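Local coordinates for motility hub protein FimV (PDB 4MBQ), which acts as an inner-membrane hub for type IV pilus assembly and twitching motility and regulates cyclic AMP levels by activating adenylate cyclase CyaB, at residues B[41-45]-B[56-60]. Sequence-based numbering, arbitrary orientation.
Sequences LDEVL and ARELL
With CG swung beside its own backbone N and anti to the carbonyl carbon (chi1 -71°), Leu41 sends its two methyls across to helix 50-62, where both touch Leu59 before going on to different partners. Leu41 CD1 settles against Leu59 CB at 3.8 Å and also reaches Leu60 CG, while Leu41 CD2 meets Leu59 CD1 and lies against Ala56. The Leu41 and Leu60 side chains lie alongside one another, running in opposing senses, whereas Leu41 and Leu59 meet nearly at right angles.

Ala56 suits its place because it is small: its single methyl points at helix 34-47 and takes contacts from three side chains there. Leu45 CD2 comes to 3.7 Å from Ala56 CB and Val44 CG1 to 3.8 Å, with Leu41 CD2 the third. Valine's short branch suffices here, while Val44 also faces helix 15-30. The backbones draw near, Leu41 CA lying 5.7 Å from Ala56 CA.

Toward the more open margin, Leu45 uses leucine's fork, as Leu41 does, to reach several neighbours: Leu45 CD1 meets Leu60 CD1 tip to tip at 3.8 Å, and Leu45 CD2 touches Arg57 CG. Arg57 thus lends its aliphatic stem, its extended chain carrying the charge onward to an exposed position.

These short segments run antiparallel at 150°, joining the last two helices of this C-terminal tetratricopeptide-repeat domain. Leu41 and Val44 also touch Leu22 of helix 15-30, so one leucine-rich core serves all three helices. No hydrogen bond or salt bridge spans the segments; the hold is van der Waals and hydrophobic, dependent on shape rather than polar pairing.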
ATOM      1  N   LEU B  41       9.468  -4.631   7.324  1.00 23.98           N
ATOM      2  CA  LEU B  41      10.549  -3.839   7.901  1.00 25.32           C
ATOM      3  C   LEU B  41      11.835  -4.646   8.066  1.00 23.15           C
ATOM      4  O   LEU B  41      12.933  -4.089   8.016  1.00 21.26           O
ATOM      5  CB  LEU B  41      10.119  -3.231   9.238  1.00 22.72           C
ATOM      6  CG  LEU B  41       9.091  -2.101   9.120  1.00 26.04           C
ATOM      7  CD1 LEU B  41       8.531  -1.716  10.482  1.00 25.48           C
ATOM      8  CD2 LEU B  41       9.709  -0.895   8.431  1.00 26.32           C
ATOM      9  N   ASP B  42      11.697  -5.956   8.261  1.00 26.42           N
ATOM     10  CA  ASP B  42      12.858  -6.841   8.352  1.00 25.74           C
ATOM     11  C   ASP B  42      13.643  -6.779   7.048  1.00 30.00           C
ATOM     12  O   ASP B  42      14.870  -6.850   7.044  1.00 25.79           O
ATOM     13  CB  ASP B  42      12.419  -8.281   8.635  1.00 27.53           C
ATOM     14  CG  ASP B  42      13.592  -9.225   8.830  1.00 35.45           C
ATOM     15  OD1 ASP B  42      14.628  -8.788   9.375  1.00 34.02           O
ATOM     16  OD2 ASP B  42      13.479 -10.406   8.441  1.00 37.38           O
ATOM     17  N   GLU B  43      12.920  -6.626   5.944  1.00 26.43           N
ATOM     18  CA  GLU B  43      13.536  -6.543   4.627  1.00 27.61           C
ATOM     19  C   GLU B  43      14.212  -5.188   4.421  1.00 32.89           C
ATOM     20  O   GLU B  43      15.280  -5.105   3.817  1.00 30.34           O
ATOM     21  CB  GLU B  43      12.492  -6.808   3.543  1.00 30.17           C
ATOM     22  CG  GLU B  43      11.770  -8.137   3.721  1.00 39.84           C
ATOM     23  CD  GLU B  43      10.740  -8.407   2.642  1.00 42.64           C
ATOM     24  OE1 GLU B  43      10.498  -7.509   1.808  1.00 39.24           O
ATOM     25  OE2 GLU B  43      10.174  -9.520   2.629  1.00 42.18           O
ATOM     26  N   VAL B  44      13.593  -4.131   4.937  1.00 27.74           N
ATOM     27  CA  VAL B  44      14.176  -2.793   4.861  1.00 25.43           C
ATOM     28  C   VAL B  44      15.519  -2.734   5.599  1.00 27.00           C
ATOM     29  O   VAL B  44      16.483  -2.139   5.110  1.00 25.85           O
ATOM     30  CB  VAL B  44      13.214  -1.726   5.425  1.00 24.53           C
ATOM     31  CG1 VAL B  44      13.874  -0.355   5.425  1.00 28.67           C
ATOM     32  CG2 VAL B  44      11.926  -1.701   4.620  1.00 27.01           C
ATOM     33  N   LEU B  45      15.577  -3.369   6.766  1.00 26.52           N
ATOM     34  CA  LEU B  45      16.802  -3.419   7.563  1.00 27.59           C
ATOM     35  C   LEU B  45      17.965  -4.038   6.793  1.00 28.10           C
ATOM     36  O   LEU B  45      19.112  -3.620   6.943  1.00 34.50           O
ATOM     37  CB  LEU B  45      16.571  -4.210   8.852  1.00 28.90           C
ATOM     38  CG  LEU B  45      15.667  -3.582   9.912  1.00 29.41           C
ATOM     39  CD1 LEU B  45      15.521  -4.524  11.096  1.00 26.58           C
ATOM     40  CD2 LEU B  45      16.218  -2.237  10.359  1.00 24.67           C
ATOM     41  N   ALA B  56      13.300   2.305   9.730  1.00 25.20           N
ATOM     42  CA  ALA B  56      12.754   0.982  10.003  1.00 21.24           C
ATOM     43  C   ALA B  56      12.851   0.674  11.489  1.00 22.79           C
ATOM     44  O   ALA B  56      11.899   0.179  12.094  1.00 24.75           O
ATOM     45  CB  ALA B  56      13.488  -0.076   9.190  1.00 20.64           C
ATOM     46  N   ARG B  57      14.008   0.979  12.070  1.00 19.78           N
ATOM     47  CA  ARG B  57      14.226   0.781  13.496  1.00 22.64           C
ATOM     48  C   ARG B  57      13.254   1.620  14.317  1.00 21.94           C
ATOM     49  O   ARG B  57      12.687   1.142  15.299  1.00 31.16           O
ATOM     50  CB  ARG B  57      15.672   1.121  13.869  1.00 24.22           C
ATOM     51  CG  ARG B  57      16.703   0.231  13.190  1.00 26.72           C
ATOM     52  CD  ARG B  57      18.124   0.624  13.558  1.00 27.89           C
ATOM     53  NE  ARG B  57      19.105  -0.248  12.920  1.00 37.18           N
ATOM     54  CZ  ARG B  57      20.082   0.177  12.125  1.00 38.46           C
ATOM     55  NH1 ARG B  57      20.221   1.471  11.873  1.00 38.36           N
ATOM     56  NH2 ARG B  57      20.924  -0.695  11.587  1.00 43.05           N
ATOM     57  N   GLU B  58      13.067   2.870  13.905  1.00 27.33           N
ATOM     58  CA  GLU B  58      12.148   3.776  14.588  1.00 26.33           C
ATOM     59  C   GLU B  58      10.726   3.227  14.546  1.00 25.98           C
ATOM     60  O   GLU B  58      10.023   3.222  15.556  1.00 24.47           O
ATOM     61  CB  GLU B  58      12.192   5.170  13.957  1.00 28.60           C
ATOM     62  N   LEU B  59      10.311   2.762  13.373  1.00 22.02           N
ATOM     63  CA  LEU B  59       8.977   2.194  13.206  1.00 25.27           C
ATOM     64  C   LEU B  59       8.790   0.935  14.048  1.00 30.56           C
ATOM     65  O   LEU B  59       7.742   0.747  14.671  1.00 27.94           O
ATOM     66  CB  LEU B  59       8.697   1.895  11.733  1.00 27.67           C
ATOM     67  CG  LEU B  59       8.454   3.125  10.857  1.00 25.11           C
ATOM     68  CD1 LEU B  59       8.223   2.729   9.404  1.00 26.12           C
ATOM     69  CD2 LEU B  59       7.277   3.928  11.393  1.00 23.24           C
ATOM     70  N   LEU B  60       9.811   0.082  14.072  1.00 24.72           N
ATOM     71  CA  LEU B  60       9.757  -1.156  14.845  1.00 24.43           C
ATOM     72  C   LEU B  60       9.632  -0.892  16.342  1.00 26.63           C
ATOM     73  O   LEU B  60       8.861  -1.553  17.038  1.00 31.05           O
ATOM     74  CB  LEU B  60      10.988  -2.024  14.568  1.00 22.87           C
ATOM     75  CG  LEU B  60      11.000  -2.754  13.225  1.00 23.68           C
ATOM     76  CD1 LEU B  60      12.407  -3.208  12.872  1.00 20.59           C
ATOM     77  CD2 LEU B  60      10.044  -3.936  13.268  1.00 21.87           C
TER